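Local coordinates for uncharacterized protein (Vibrio parahaemolyticus, PDB 1ZBP) that is of unknown function but belongs to the ImpE family, pairing an N-terminal array of helices with a C-terminal part built largely of beta sheet, at residues A[11-16]-A[218-223]; A[154-159]-A[168-173]; A[49-54]-A[70-75]; A[114-119]-A[227-232]; A[140-145]-A[243-248]. All coordinates share one frame; numbering follows the deposited sequence.

Contact 1: A[11-16]-A[218-223]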
# COMPACT_ATOMS: atom_id res chain seq x y z
N GLY A 11 -17.90 9.73 -4.73
CA GLY A 11 -17.37 8.44 -4.31
C GLY A 11 -17.79 7.30 -5.22
O GLY A 11 -17.78 6.15 -4.81
N GLN A 12 -18.16 7.63 -6.45
CA GLN A 12 -18.58 6.60 -7.40
C GLN A 12 -17.44 6.23 -8.34
O GLN A 12 -17.22 6.89 -9.36
CB GLN A 12 -19.79 7.09 -8.21
CG GLN A 12 -20.85 6.02 -8.41
CD GLN A 12 -21.61 5.70 -7.14
OE1 GLN A 12 -22.33 4.71 -7.06
NE2 GLN A 12 -21.46 6.56 -6.13
N LEU A 13 -16.71 5.18 -7.99
CA LEU A 13 -15.57 4.72 -8.78
C LEU A 13 -16.01 3.99 -10.04
O LEU A 13 -15.52 4.30 -11.13
CB LEU A 13 -14.67 3.80 -7.94
CG LEU A 13 -13.30 3.46 -8.54
CD1 LEU A 13 -12.48 4.74 -8.68
CD2 LEU A 13 -12.57 2.47 -7.65
N GLN A 14 -16.92 3.04 -9.91
CA GLN A 14 -17.39 2.31 -11.08
C GLN A 14 -17.96 3.25 -12.14
O GLN A 14 -17.60 3.16 -13.32
CB GLN A 14 -18.44 1.27 -10.68
CG GLN A 14 -17.94 0.25 -9.67
CD GLN A 14 -16.60 -0.34 -10.06
OE1 GLN A 14 -15.56 0.31 -9.95
NE2 GLN A 14 -16.61 -1.59 -10.53
N GLN A 15 -18.84 4.15 -11.72
CA GLN A 15 -19.46 5.11 -12.64
C GLN A 15 -18.40 5.99 -13.32
O GLN A 15 -18.49 6.25 -14.52
CB GLN A 15 -20.47 6.00 -11.89
CG GLN A 15 -20.93 7.24 -12.67
CD GLN A 15 -21.97 8.08 -11.92
OE1 GLN A 15 -21.81 8.37 -10.74
NE2 GLN A 15 -23.02 8.50 -12.63
N ALA A 16 -17.42 6.44 -12.54
CA ALA A 16 -16.35 7.29 -13.06
C ALA A 16 -15.60 6.60 -14.20
O ALA A 16 -15.15 7.26 -15.14
CB ALA A 16 -15.39 7.67 -11.94
N GLN A 218 -13.54 2.20 0.10
CA GLN A 218 -12.32 1.64 0.66
C GLN A 218 -11.15 1.81 -0.33
O GLN A 218 -10.04 2.21 0.04
CB GLN A 218 -12.55 0.17 1.00
CG GLN A 218 -13.43 -0.01 2.24
CD GLN A 218 -14.25 -1.29 2.24
OE1 GLN A 218 -13.96 -2.24 1.50
NE2 GLN A 218 -15.28 -1.32 3.08
N LYS A 219 -11.41 1.53 -1.60
CA LYS A 219 -10.39 1.66 -2.62
C LYS A 219 -9.95 3.11 -2.74
O LYS A 219 -8.77 3.40 -2.90
CB LYS A 219 -10.92 1.15 -3.96
CG LYS A 219 -11.15 -0.35 -3.97
CD LYS A 219 -11.63 -0.81 -5.32
CE LYS A 219 -11.96 -2.29 -5.30
NZ LYS A 219 -12.59 -2.72 -6.58
N LEU A 220 -10.90 4.03 -2.66
CA LEU A 220 -10.59 5.45 -2.75
C LEU A 220 -9.93 5.97 -1.47
O LEU A 220 -9.41 7.09 -1.43
CB LEU A 220 -11.86 6.26 -3.05
CG LEU A 220 -12.41 6.22 -4.48
CD1 LEU A 220 -13.84 6.75 -4.47
CD2 LEU A 220 -11.53 7.07 -5.41
N GLY A 221 -9.95 5.14 -0.43
CA GLY A 221 -9.37 5.53 0.83
C GLY A 221 -10.21 6.54 1.58
O GLY A 221 -9.69 7.36 2.32
N ARG A 222 -11.53 6.47 1.39
CA ARG A 222 -12.44 7.41 2.03
C ARG A 222 -13.15 6.85 3.26
O ARG A 222 -14.13 7.41 3.73
CB ARG A 222 -13.45 7.94 1.00
CG ARG A 222 -12.82 8.93 0.01
CD ARG A 222 -13.72 9.23 -1.17
NE ARG A 222 -13.14 10.26 -2.04
CZ ARG A 222 -13.60 10.55 -3.25
NH1 ARG A 222 -14.64 9.90 -3.75
NH2 ARG A 222 -13.02 11.50 -3.97
N GLU A 223 -12.66 5.73 3.77
CA GLU A 223 -13.21 5.15 4.97
C GLU A 223 -12.38 3.94 5.37
O GLU A 223 -11.65 3.37 4.55
CB GLU A 223 -14.68 4.76 4.78
CG GLU A 223 -14.94 3.46 4.04
CD GLU A 223 -16.39 2.98 4.20
OE1 GLU A 223 -17.32 3.74 3.84
OE2 GLU A 223 -16.59 1.83 4.67
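Gly11 meets Leu220 and Arg222 where two helix ends come together: Gly11 is the C-prime residue of a Schellman motif closing the turn before it, with Gln12 N bonded to Ala7 O and Gly11 N to Leu8 O, and Gly221, also with positive phi, closes helix 216-219 by a second Schellman motif. Between the segments no hydrogen bond forms, and the 220 Å² they bury is mostly packing. The apolar part centres on Leu13, whose CG stands anti to the backbone N (chi1 -168°). Its two methyls divide the work: CD1 lies 4.1 Å from Leu220 CD2, the two leucines overlapping head to tail, while CD2 touches CD of Lys219, whose chain passes across it. Leu220 sends its other methyl, CD1, to Gly11 CA at 3.9 Å. The polar ends look elsewhere. Lys219 runs extended beyond CG past Leu13 and gives its NZ to Asp44 O, at the end of helix 31-44. Arg222, extended from CG to NE, donates from NH1 to Leu8 O, a carbonyl that also accepts Gly11 N. With NH1 so bonded, the guanidinium edge lies against the glycine, Gly11 CA being near its plane and 3.1 Å from Arg222 NH1.

Contact 2: A[154-159]-A[168-173]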
# COMPACT_ATOMS: atom_id res chain seq x y z
N GLY A 154 3.95 -4.95 12.42
CA GLY A 154 5.01 -3.97 12.55
C GLY A 154 5.71 -3.73 11.23
O GLY A 154 6.91 -3.45 11.20
N TYR A 155 4.97 -3.85 10.13
CA TYR A 155 5.56 -3.66 8.79
C TYR A 155 4.90 -2.56 7.97
O TYR A 155 3.73 -2.25 8.16
CB TYR A 155 5.45 -4.95 7.97
CG TYR A 155 6.37 -6.06 8.41
CD1 TYR A 155 7.57 -6.29 7.74
CD2 TYR A 155 6.05 -6.88 9.49
CE1 TYR A 155 8.43 -7.30 8.14
CE2 TYR A 155 6.91 -7.90 9.90
CZ TYR A 155 8.09 -8.10 9.22
OH TYR A 155 8.96 -9.10 9.63
N ILE A 156 5.66 -1.94 7.08
CA ILE A 156 5.09 -0.95 6.19
C ILE A 156 5.31 -1.57 4.82
O ILE A 156 6.13 -2.49 4.66
CB ILE A 156 5.79 0.43 6.22
CG1 ILE A 156 7.29 0.28 5.99
CG2 ILE A 156 5.46 1.16 7.52
CD1 ILE A 156 7.96 1.57 5.57
N GLU A 157 4.57 -1.08 3.84
CA GLU A 157 4.67 -1.60 2.48
C GLU A 157 5.26 -0.54 1.54
O GLU A 157 5.05 0.67 1.70
CB GLU A 157 3.28 -2.00 1.97
CG GLU A 157 2.52 -2.96 2.89
CD GLU A 157 1.20 -3.45 2.27
OE1 GLU A 157 1.14 -4.59 1.76
OE2 GLU A 157 0.21 -2.70 2.28
N LEU A 158 6.03 -0.98 0.56
CA LEU A 158 6.64 -0.05 -0.37
C LEU A 158 6.63 -0.67 -1.74
O LEU A 158 6.76 -1.87 -1.88
CB LEU A 158 8.09 0.26 0.03
CG LEU A 158 8.34 1.05 1.32
CD1 LEU A 158 9.81 0.94 1.72
CD2 LEU A 158 7.95 2.52 1.12
N PHE A 159 6.45 0.17 -2.75
CA PHE A 159 6.49 -0.27 -4.13
C PHE A 159 7.76 0.42 -4.65
O PHE A 159 7.78 1.63 -4.77
CB PHE A 159 5.26 0.21 -4.91
CG PHE A 159 3.98 -0.46 -4.50
CD1 PHE A 159 3.99 -1.67 -3.81
CD2 PHE A 159 2.76 0.09 -4.85
CE1 PHE A 159 2.81 -2.32 -3.48
CE2 PHE A 159 1.57 -0.55 -4.53
CZ PHE A 159 1.59 -1.77 -3.84
N VAL A 168 8.77 -3.88 4.85
CA VAL A 168 9.84 -3.40 5.69
C VAL A 168 9.41 -3.15 7.12
O VAL A 168 8.44 -2.43 7.38
CB VAL A 168 10.43 -2.11 5.09
CG1 VAL A 168 11.49 -1.54 6.01
CG2 VAL A 168 11.01 -2.41 3.71
N PRO A 169 10.11 -3.77 8.07
CA PRO A 169 9.85 -3.65 9.51
C PRO A 169 9.86 -2.18 9.90
O PRO A 169 10.79 -1.47 9.57
CB PRO A 169 11.03 -4.41 10.14
CG PRO A 169 11.30 -5.47 9.14
CD PRO A 169 11.22 -4.71 7.82
N ILE A 170 8.80 -1.74 10.58
CA ILE A 170 8.73 -0.35 11.02
C ILE A 170 9.98 -0.07 11.86
O ILE A 170 10.54 1.02 11.80
CB ILE A 170 7.44 -0.10 11.85
CG1 ILE A 170 6.23 -0.27 10.94
CG2 ILE A 170 7.47 1.29 12.46
CD1 ILE A 170 4.90 -0.17 11.67
N ALA A 171 10.42 -1.08 12.61
CA ALA A 171 11.62 -0.99 13.46
C ALA A 171 12.90 -0.69 12.67
O ALA A 171 13.89 -0.19 13.23
CB ALA A 171 11.80 -2.27 14.25
N SER A 172 12.89 -1.01 11.38
CA SER A 172 14.04 -0.77 10.51
C SER A 172 14.04 0.65 9.94
O SER A 172 14.96 1.03 9.24
CB SER A 172 14.04 -1.77 9.35
OG SER A 172 14.50 -3.05 9.76
N ILE A 173 13.00 1.42 10.24
CA ILE A 173 12.91 2.78 9.71
C ILE A 173 13.64 3.80 10.57
O ILE A 173 13.49 3.83 11.79
CB ILE A 173 11.43 3.26 9.59
CG1 ILE A 173 10.67 2.40 8.58
CG2 ILE A 173 11.40 4.71 9.19
CD1 ILE A 173 9.17 2.57 8.63
O HOH W 1 8.64 -3.37 13.27
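Gly154 O accepts the amide of Ile170 in the shortest bond here, 2.6 Å from Ile170 N to Gly154 O and almost straight at 176°. The same oxygen also accepts a hydrogen bond from a water, whose oxygen in turn accepts Ala171 N. Ile156 and Val168 form an antiparallel hydrogen-bonded pair: Ile156 N reaches Val168 O at 2.8 Å, and Val168 N returns to Ile156 O at 3.0 Å. Tyr155 and Pro169 are the adjoining non-hydrogen-bonded pair, with CA-H...O contacts from Pro169 CA to Gly154 O and from Tyr155 CA to Val168 O. This is the open end of the beta hairpin of strands 155-159 and 165-169; past Pro169 the chain leaves it through a 3-10 turn, 170-172. On the face of Tyr155 and Pro169, the tyrosine CE1 lies 3.5 Å from Pro169 CG, the ring set obliquely to the proline. The other face is aliphatic. Ile156 holds CG1 between its backbone N and carbonyl carbon (chi1 54°), and beyond it CD1 meets Ile173 CD1 tip to tip at 3.4 Å. Its CG2 branch packs on Ile170 CG1, at 3.8 Å, while Leu158 CD1 touches Val168 CG2 where Leu158 also rests on strand 189-196.

Contact 3: A[49-54]-A[70-75]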
# COMPACT_ATOMS: atom_id res chain seq x y z
N ARG A 49 -5.94 -4.97 -16.67
CA ARG A 49 -6.49 -3.98 -17.59
C ARG A 49 -5.61 -2.72 -17.62
O ARG A 49 -5.25 -2.23 -18.70
CB ARG A 49 -7.92 -3.62 -17.15
CG ARG A 49 -8.69 -2.65 -18.05
CD ARG A 49 -8.97 -3.26 -19.43
NE ARG A 49 -9.93 -2.46 -20.19
CZ ARG A 49 -10.24 -2.69 -21.47
NH1 ARG A 49 -9.66 -3.69 -22.13
NH2 ARG A 49 -11.14 -1.92 -22.09
N ALA A 50 -5.28 -2.20 -16.45
CA ALA A 50 -4.45 -1.00 -16.34
C ALA A 50 -3.16 -1.18 -17.13
O ALA A 50 -2.68 -0.25 -17.79
CB ALA A 50 -4.12 -0.72 -14.87
N ASP A 51 -2.59 -2.37 -17.07
CA ASP A 51 -1.36 -2.66 -17.78
C ASP A 51 -1.65 -2.63 -19.28
O ASP A 51 -0.88 -2.06 -20.05
CB ASP A 51 -0.81 -4.01 -17.32
CG ASP A 51 0.66 -4.15 -17.59
OD1 ASP A 51 1.42 -3.19 -17.33
OD2 ASP A 51 1.07 -5.25 -18.03
N GLU A 52 -2.77 -3.23 -19.68
CA GLU A 52 -3.17 -3.25 -21.09
C GLU A 52 -3.24 -1.83 -21.63
O GLU A 52 -2.75 -1.55 -22.72
CB GLU A 52 -4.54 -3.92 -21.23
CG GLU A 52 -4.94 -4.27 -22.65
CD GLU A 52 -3.98 -5.25 -23.30
OE1 GLU A 52 -3.74 -6.32 -22.69
OE2 GLU A 52 -3.48 -4.95 -24.40
N GLN A 53 -3.85 -0.92 -20.87
CA GLN A 53 -3.97 0.47 -21.30
C GLN A 53 -2.61 1.18 -21.31
O GLN A 53 -2.37 2.07 -22.12
CB GLN A 53 -4.94 1.21 -20.39
CG GLN A 53 -6.38 0.69 -20.46
CD GLN A 53 -7.04 0.95 -21.80
OE1 GLN A 53 -7.26 2.10 -22.19
NE2 GLN A 53 -7.34 -0.11 -22.53
N LEU A 54 -1.73 0.79 -20.40
CA LEU A 54 -0.40 1.39 -20.34
C LEU A 54 0.44 0.96 -21.54
O LEU A 54 1.29 1.71 -22.01
CB LEU A 54 0.30 0.99 -19.03
CG LEU A 54 -0.22 1.68 -17.76
CD1 LEU A 54 0.19 0.92 -16.51
CD2 LEU A 54 0.30 3.10 -17.73
N GLN A 70 6.86 4.03 -15.63
CA GLN A 70 6.83 4.10 -14.18
C GLN A 70 5.55 3.47 -13.62
O GLN A 70 5.61 2.71 -12.65
CB GLN A 70 6.94 5.56 -13.73
CG GLN A 70 6.67 5.80 -12.28
CD GLN A 70 7.44 6.99 -11.75
OE1 GLN A 70 7.50 8.04 -12.41
NE2 GLN A 70 8.05 6.84 -10.57
N LEU A 71 4.40 3.77 -14.23
CA LEU A 71 3.12 3.20 -13.79
C LEU A 71 3.13 1.68 -13.99
O LEU A 71 2.51 0.94 -13.22
CB LEU A 71 1.95 3.78 -14.60
CG LEU A 71 1.16 5.00 -14.09
CD1 LEU A 71 0.35 4.63 -12.85
CD2 LEU A 71 2.11 6.14 -13.79
N ARG A 72 3.81 1.22 -15.04
CA ARG A 72 3.88 -0.21 -15.30
C ARG A 72 4.55 -0.88 -14.11
O ARG A 72 4.08 -1.91 -13.61
CB ARG A 72 4.66 -0.47 -16.58
CG ARG A 72 3.92 -0.03 -17.81
CD ARG A 72 3.36 -1.22 -18.54
NE ARG A 72 4.43 -1.95 -19.21
CZ ARG A 72 4.36 -3.24 -19.53
NH1 ARG A 72 5.39 -3.80 -20.15
NH2 ARG A 72 3.28 -3.95 -19.24
N HIS A 73 5.64 -0.29 -13.64
CA HIS A 73 6.38 -0.80 -12.49
C HIS A 73 5.51 -0.80 -11.23
O HIS A 73 5.52 -1.76 -10.47
CB HIS A 73 7.62 0.06 -12.26
CG HIS A 73 8.62 -0.01 -13.38
ND1 HIS A 73 9.58 0.96 -13.59
CD2 HIS A 73 8.83 -0.96 -14.33
CE1 HIS A 73 10.33 0.62 -14.62
NE2 HIS A 73 9.89 -0.54 -15.09
N LEU A 74 4.75 0.27 -11.02
CA LEU A 74 3.88 0.34 -9.85
C LEU A 74 2.80 -0.72 -9.93
O LEU A 74 2.49 -1.36 -8.92
CB LEU A 74 3.24 1.73 -9.74
CG LEU A 74 4.08 2.82 -9.06
CD1 LEU A 74 3.87 2.78 -7.56
CD2 LEU A 74 5.55 2.61 -9.38
N VAL A 75 2.24 -0.92 -11.13
CA VAL A 75 1.20 -1.92 -11.32
C VAL A 75 1.76 -3.32 -11.07
O VAL A 75 1.06 -4.18 -10.54
CB VAL A 75 0.61 -1.84 -12.74
CG1 VAL A 75 -0.15 -3.11 -13.08
CG2 VAL A 75 -0.33 -0.66 -12.82
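Asp51 OD1 receives Arg72 NH2 at 2.8 Å, the shortest polar bond between the two helices and the hydrogen bond of a salt bridge; the same Arg72 NH2 is also 2.8 Å from Asp51 OD2, so one nitrogen faces both carboxylate oxygens. The N-H...O angle to OD1 is 155°, and the donor arrives on the syn side of that oxygen, tilted out of the carboxylate plane. The planes of carboxylate and guanidinium are 17° apart, and Asp51 CG lies at the edge of the guanidinium, in its plane. Asp51 reaches it with CG anti to the backbone N, whereas the arginine chain bends at chi2 and chi3. Through these bends the aliphatic part of Arg72 is laid against the other helix, with CD 3.8 Å from Leu54 CB.

Beneath the ion pair the packing is apolar. Leu54 crosses Leu71 at about a right angle, and its CD2 methyl lies 3.6 Å from Leu71 CB. The CD1 branch also nears Leu71 CB and touches Val75 CG2 at 4.0 Å; that valine methyl extends the patch to Ala50 CB. Helices 47-60 and 65-84 thus form an antiparallel alpha hairpin, their local axes 9.9 Å apart at closest approach with a signed crossing angle of -164°. Helix 31-44 also packs here, Ile38 on Leu54 and Cys42 on Val75.

The chemistry implies a division across this helix pair: Ala50, Leu54 and Val75 are buried, while Asp51 and Arg72 meet at the partly exposed margin. There the opposite charge of Arg72 would probably favour the ionised form of Asp51.

Contact 4: A[114-119]-A[227-232]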
# COMPACT_ATOMS: atom_id res chain seq x y z
N GLN A 114 -8.22 -21.22 5.06
CA GLN A 114 -9.20 -21.07 6.12
C GLN A 114 -8.83 -21.71 7.46
O GLN A 114 -9.69 -21.89 8.32
CB GLN A 114 -10.56 -21.60 5.66
CG GLN A 114 -11.18 -20.80 4.52
CD GLN A 114 -12.70 -20.87 4.53
OE1 GLN A 114 -13.36 -20.43 3.58
NE2 GLN A 114 -13.27 -21.41 5.61
N ASP A 115 -7.56 -22.06 7.65
CA ASP A 115 -7.14 -22.64 8.92
C ASP A 115 -6.89 -21.49 9.89
O ASP A 115 -5.75 -21.14 10.18
CB ASP A 115 -5.87 -23.48 8.74
CG ASP A 115 -5.36 -24.07 10.05
OD1 ASP A 115 -6.19 -24.51 10.87
OD2 ASP A 115 -4.12 -24.10 10.25
N TYR A 116 -7.99 -20.90 10.37
CA TYR A 116 -7.94 -19.77 11.28
C TYR A 116 -7.32 -20.11 12.63
O TYR A 116 -7.24 -19.25 13.52
CB TYR A 116 -9.34 -19.19 11.50
CG TYR A 116 -10.08 -18.92 10.21
CD1 TYR A 116 -9.44 -18.32 9.13
CD2 TYR A 116 -11.43 -19.26 10.07
CE1 TYR A 116 -10.11 -18.06 7.94
CE2 TYR A 116 -12.11 -19.00 8.88
CZ TYR A 116 -11.44 -18.41 7.82
OH TYR A 116 -12.10 -18.16 6.63
N GLU A 117 -6.90 -21.36 12.81
CA GLU A 117 -6.29 -21.76 14.06
C GLU A 117 -4.80 -21.48 13.98
O GLU A 117 -4.16 -21.17 14.98
CB GLU A 117 -6.54 -23.25 14.32
CG GLU A 117 -6.30 -23.68 15.78
CD GLU A 117 -7.28 -23.02 16.76
OE1 GLU A 117 -7.22 -21.78 16.92
OE2 GLU A 117 -8.11 -23.75 17.36
N GLN A 118 -4.26 -21.58 12.77
CA GLN A 118 -2.84 -21.33 12.55
C GLN A 118 -2.61 -19.82 12.37
O GLN A 118 -1.55 -19.30 12.72
CB GLN A 118 -2.36 -22.09 11.31
CG GLN A 118 -0.85 -22.10 11.13
CD GLN A 118 -0.42 -22.73 9.82
OE1 GLN A 118 0.76 -22.69 9.44
NE2 GLN A 118 -1.37 -23.32 9.11
N VAL A 119 -3.61 -19.11 11.84
CA VAL A 119 -3.50 -17.67 11.65
C VAL A 119 -3.47 -17.00 13.02
O VAL A 119 -2.74 -16.03 13.24
CB VAL A 119 -4.69 -17.10 10.83
CG1 VAL A 119 -4.87 -17.89 9.54
CG2 VAL A 119 -5.97 -17.12 11.65
N LYS A 227 -12.80 -6.06 9.61
CA LYS A 227 -13.48 -7.35 9.64
C LYS A 227 -12.67 -8.32 10.48
O LYS A 227 -11.46 -8.45 10.32
CB LYS A 227 -13.65 -7.92 8.22
CG LYS A 227 -14.66 -7.21 7.34
CD LYS A 227 -14.85 -7.93 6.00
CE LYS A 227 -15.82 -7.19 5.08
NZ LYS A 227 -17.16 -6.97 5.72
N GLN A 228 -13.36 -8.99 11.41
CA GLN A 228 -12.71 -9.98 12.26
C GLN A 228 -12.70 -11.31 11.51
O GLN A 228 -13.68 -11.67 10.86
CB GLN A 228 -13.47 -10.11 13.58
CG GLN A 228 -12.95 -11.22 14.48
CD GLN A 228 -13.73 -11.32 15.78
OE1 GLN A 228 -14.95 -11.13 15.81
NE2 GLN A 228 -13.03 -11.63 16.87
N ILE A 229 -11.58 -12.03 11.60
CA ILE A 229 -11.43 -13.31 10.92
C ILE A 229 -12.57 -14.27 11.30
O ILE A 229 -13.61 -14.32 10.64
CB ILE A 229 -10.07 -13.96 11.27
CG1 ILE A 229 -8.94 -12.99 10.95
CG2 ILE A 229 -9.88 -15.26 10.49
CD1 ILE A 229 -9.00 -12.40 9.54
N ALA A 230 -12.36 -15.03 12.37
CA ALA A 230 -13.37 -15.97 12.83
C ALA A 230 -13.81 -15.50 14.20
O ALA A 230 -14.62 -14.58 14.33
CB ALA A 230 -12.78 -17.38 12.93
N ASP A 231 -13.25 -16.14 15.22
CA ASP A 231 -13.54 -15.81 16.61
C ASP A 231 -12.25 -15.45 17.33
O ASP A 231 -12.24 -15.26 18.55
CB ASP A 231 -14.22 -16.99 17.31
CG ASP A 231 -13.65 -18.34 16.89
OD1 ASP A 231 -12.42 -18.43 16.66
OD2 ASP A 231 -14.42 -19.32 16.82
N LYS A 232 -11.16 -15.35 16.57
CA LYS A 232 -9.87 -14.99 17.15
C LYS A 232 -9.73 -13.49 17.29
O LYS A 232 -10.68 -12.74 17.03
CB LYS A 232 -8.72 -15.52 16.28
CG LYS A 232 -8.65 -17.02 16.16
CD LYS A 232 -9.71 -17.56 15.22
CE LYS A 232 -9.65 -19.08 15.19
NZ LYS A 232 -9.86 -19.65 16.55
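Tyr116 and Ala230 are the residues whose CA atoms come nearest, 6.8 Å apart, where the N-terminal part of helix 116-129 faces the loop joining strands 224-228 and 235-239, a two-stranded antiparallel hairpin. The tyrosine ring carries the apolar part. Ile229 places its CG2, the branch anti to the backbone N, over one face in a CH-pi contact, 3.8 Å from the ring centroid and 29° off the normal. The methyl is displaced toward CD1, the nearest ring atom at 3.4 Å. On the CD2 side Ala230 CB approaches obliquely, 3.7 Å from Tyr116 CD2. Val119 CG2 and Met111 of helix 98-113 also touch Ile229. The Lys232 chain, bent at chi2 and chi4, passes Tyr116, its CE 2.9 Å from Tyr116 O. Its ammonium joins two carboxylates in a salt-bridge network: Asp231, its neighbour in the loop, and Glu117, which comes in crosswise from the helix. The loop is also tied within itself, Gln228 NE2 bonding to Lys232 O at 2.6 Å. Of the two ion pairs, Lys232 NZ to Asp231 OD1 is the shorter at 2.8 Å, and Lys232 NZ to Glu117 OE1 is weak at 3.4 Å.

Contact 5: A[140-145]-A[243-248]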
# COMPACT_ATOMS: atom_id res chain seq x y z
N THR A 140 6.05 14.70 17.41
CA THR A 140 5.55 14.30 18.74
C THR A 140 6.13 12.93 19.11
O THR A 140 6.20 12.04 18.27
CB THR A 140 4.01 14.22 18.76
OG1 THR A 140 3.45 15.52 18.55
CG2 THR A 140 3.53 13.68 20.12
N SER A 141 6.57 12.77 20.36
CA SER A 141 7.16 11.51 20.78
C SER A 141 6.15 10.42 21.17
O SER A 141 5.16 10.69 21.86
CB SER A 141 8.13 11.75 21.93
OG SER A 141 8.89 10.57 22.22
N PHE A 142 6.41 9.20 20.72
CA PHE A 142 5.56 8.03 20.99
C PHE A 142 6.51 6.85 21.29
O PHE A 142 7.49 6.66 20.57
CB PHE A 142 4.69 7.71 19.77
CG PHE A 142 3.64 8.76 19.48
CD1 PHE A 142 2.48 8.82 20.24
CD2 PHE A 142 3.85 9.71 18.49
CE1 PHE A 142 1.52 9.82 20.02
CE2 PHE A 142 2.91 10.72 18.27
CZ PHE A 142 1.74 10.78 19.04
N SER A 143 6.22 6.07 22.32
CA SER A 143 7.08 4.94 22.69
C SER A 143 6.98 3.72 21.79
O SER A 143 7.78 2.79 21.92
CB SER A 143 6.80 4.50 24.12
OG SER A 143 5.53 3.88 24.18
N ASP A 144 5.99 3.71 20.89
CA ASP A 144 5.81 2.58 19.99
C ASP A 144 4.86 2.88 18.84
O ASP A 144 3.93 3.68 18.98
CB ASP A 144 5.33 1.37 20.80
CG ASP A 144 5.35 0.08 20.00
OD1 ASP A 144 6.14 -0.02 19.04
OD2 ASP A 144 4.59 -0.85 20.36
N VAL A 145 5.09 2.21 17.71
CA VAL A 145 4.30 2.38 16.50
C VAL A 145 4.07 1.05 15.77
O VAL A 145 4.99 0.25 15.58
CB VAL A 145 5.01 3.37 15.55
CG1 VAL A 145 4.34 3.38 14.19
CG2 VAL A 145 4.95 4.78 16.15
N TRP A 243 -2.94 3.63 12.06
CA TRP A 243 -1.82 3.08 12.83
C TRP A 243 -1.99 3.37 14.32
O TRP A 243 -2.58 4.37 14.71
CB TRP A 243 -0.47 3.70 12.38
CG TRP A 243 0.10 3.16 11.09
CD1 TRP A 243 -0.49 2.28 10.24
CD2 TRP A 243 1.38 3.48 10.51
NE1 TRP A 243 0.34 2.03 9.16
CE2 TRP A 243 1.49 2.75 9.31
CE3 TRP A 243 2.45 4.31 10.90
CZ2 TRP A 243 2.61 2.82 8.48
CZ3 TRP A 243 3.58 4.39 10.07
CH2 TRP A 243 3.64 3.64 8.88
N LEU A 244 -1.44 2.48 15.13
CA LEU A 244 -1.47 2.64 16.57
C LEU A 244 -0.15 3.32 16.94
O LEU A 244 0.91 2.71 16.83
CB LEU A 244 -1.56 1.27 17.23
CG LEU A 244 -1.73 1.24 18.75
CD1 LEU A 244 -3.05 1.93 19.14
CD2 LEU A 244 -1.73 -0.22 19.22
N VAL A 245 -0.20 4.59 17.34
CA VAL A 245 1.02 5.31 17.73
C VAL A 245 0.91 5.60 19.21
O VAL A 245 0.13 6.46 19.63
CB VAL A 245 1.19 6.65 16.97
CG1 VAL A 245 1.59 6.41 15.53
CG2 VAL A 245 -0.10 7.43 17.00
N GLY A 246 1.70 4.90 20.00
CA GLY A 246 1.63 5.11 21.43
C GLY A 246 0.35 4.51 21.97
O GLY A 246 0.22 3.29 22.04
N GLU A 247 -0.62 5.36 22.31
CA GLU A 247 -1.89 4.93 22.89
C GLU A 247 -3.10 5.33 22.07
O GLU A 247 -4.23 5.00 22.42
CB GLU A 247 -2.04 5.53 24.30
CG GLU A 247 -1.08 4.97 25.35
CD GLU A 247 -1.57 3.66 25.92
OE1 GLU A 247 -2.57 3.67 26.67
OE2 GLU A 247 -0.95 2.61 25.61
N MSE A 248 -2.87 6.03 20.97
CA MSE A 248 -3.94 6.50 20.09
C MSE A 248 -3.93 5.82 18.72
O MSE A 248 -3.00 5.09 18.37
CB MSE A 248 -3.81 8.02 19.90
CG MSE A 248 -2.43 8.47 19.38
SE MSE A 248 -2.24 10.36 18.83
CE MSE A 248 -2.35 10.15 16.90
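Phe142 lies with one ring face against Val245, whose CB makes a CH-pi contact 4.2 Å from the ring centroid and 13° off the normal, offset toward the rim. At the CE1 and CZ side of the ring the selenium of Met248, a selenomethionine that is poorly ordered, makes an oblique Met-aromatic contact; Met248 SE is 4.0 Å from Phe142 CE1. Val245 also packs with Val145, their side chains standing abreast on one face of the sheet, with Val145 CG2 3.8 Å from Val245 CG1. The other methyl of Val145, CG1, is anti to the backbone N (chi1 170°) and meets Trp243 at CE3, 3.9 Å away.

These residues join neighbouring antiparallel strands, 140-147 and 242-245, of the large sheet, Val145 and Val245 being a non-hydrogen-bonded pair. Beyond them a type II' turn from Val245 to Met248 leads into strand 248-251. Gly246, with positive phi, lies at its second position; Gly246 N donates across to Asp144 O, in the break of strand 140-147, at 2.7 Å and 155°. Having no side chain, the glycine lets Phe142 CD1 come to 4.0 Å from Gly246 CA. The carboxylate of Asp144 turns to Arg130 in a salt bridge.

The chemistry implies that the Gly246 to Asp144 bond joins the turn to strand 140-147, next to the backbone bonding of Leu244 with Arg146, while the valines and aromatic rings supply the apolar packing.

How the contacts relate
From the N terminus, segment 11-16 meets residues 218-223, so contact 1 closes a long loop that encloses both contact 3, the local helix pair, and contact 2, the local hairpin; these two close in series. Contact 4 opens at 114-119 and contact 5 at 140-145, and both close after contact 1, crossing it and each other. Contact 2 falls within the spans of contacts 4 and 5 as well. The long-range closures tie the N-terminal helices, and then helix 116-129, to the later part of the chain, while contact 5 joins neighbouring strands 140-147 and 242-245 of the large sheet. Contact 2 touches contact 3 (Phe159 on Leu74) and contact 5 (Ile156 on Trp243).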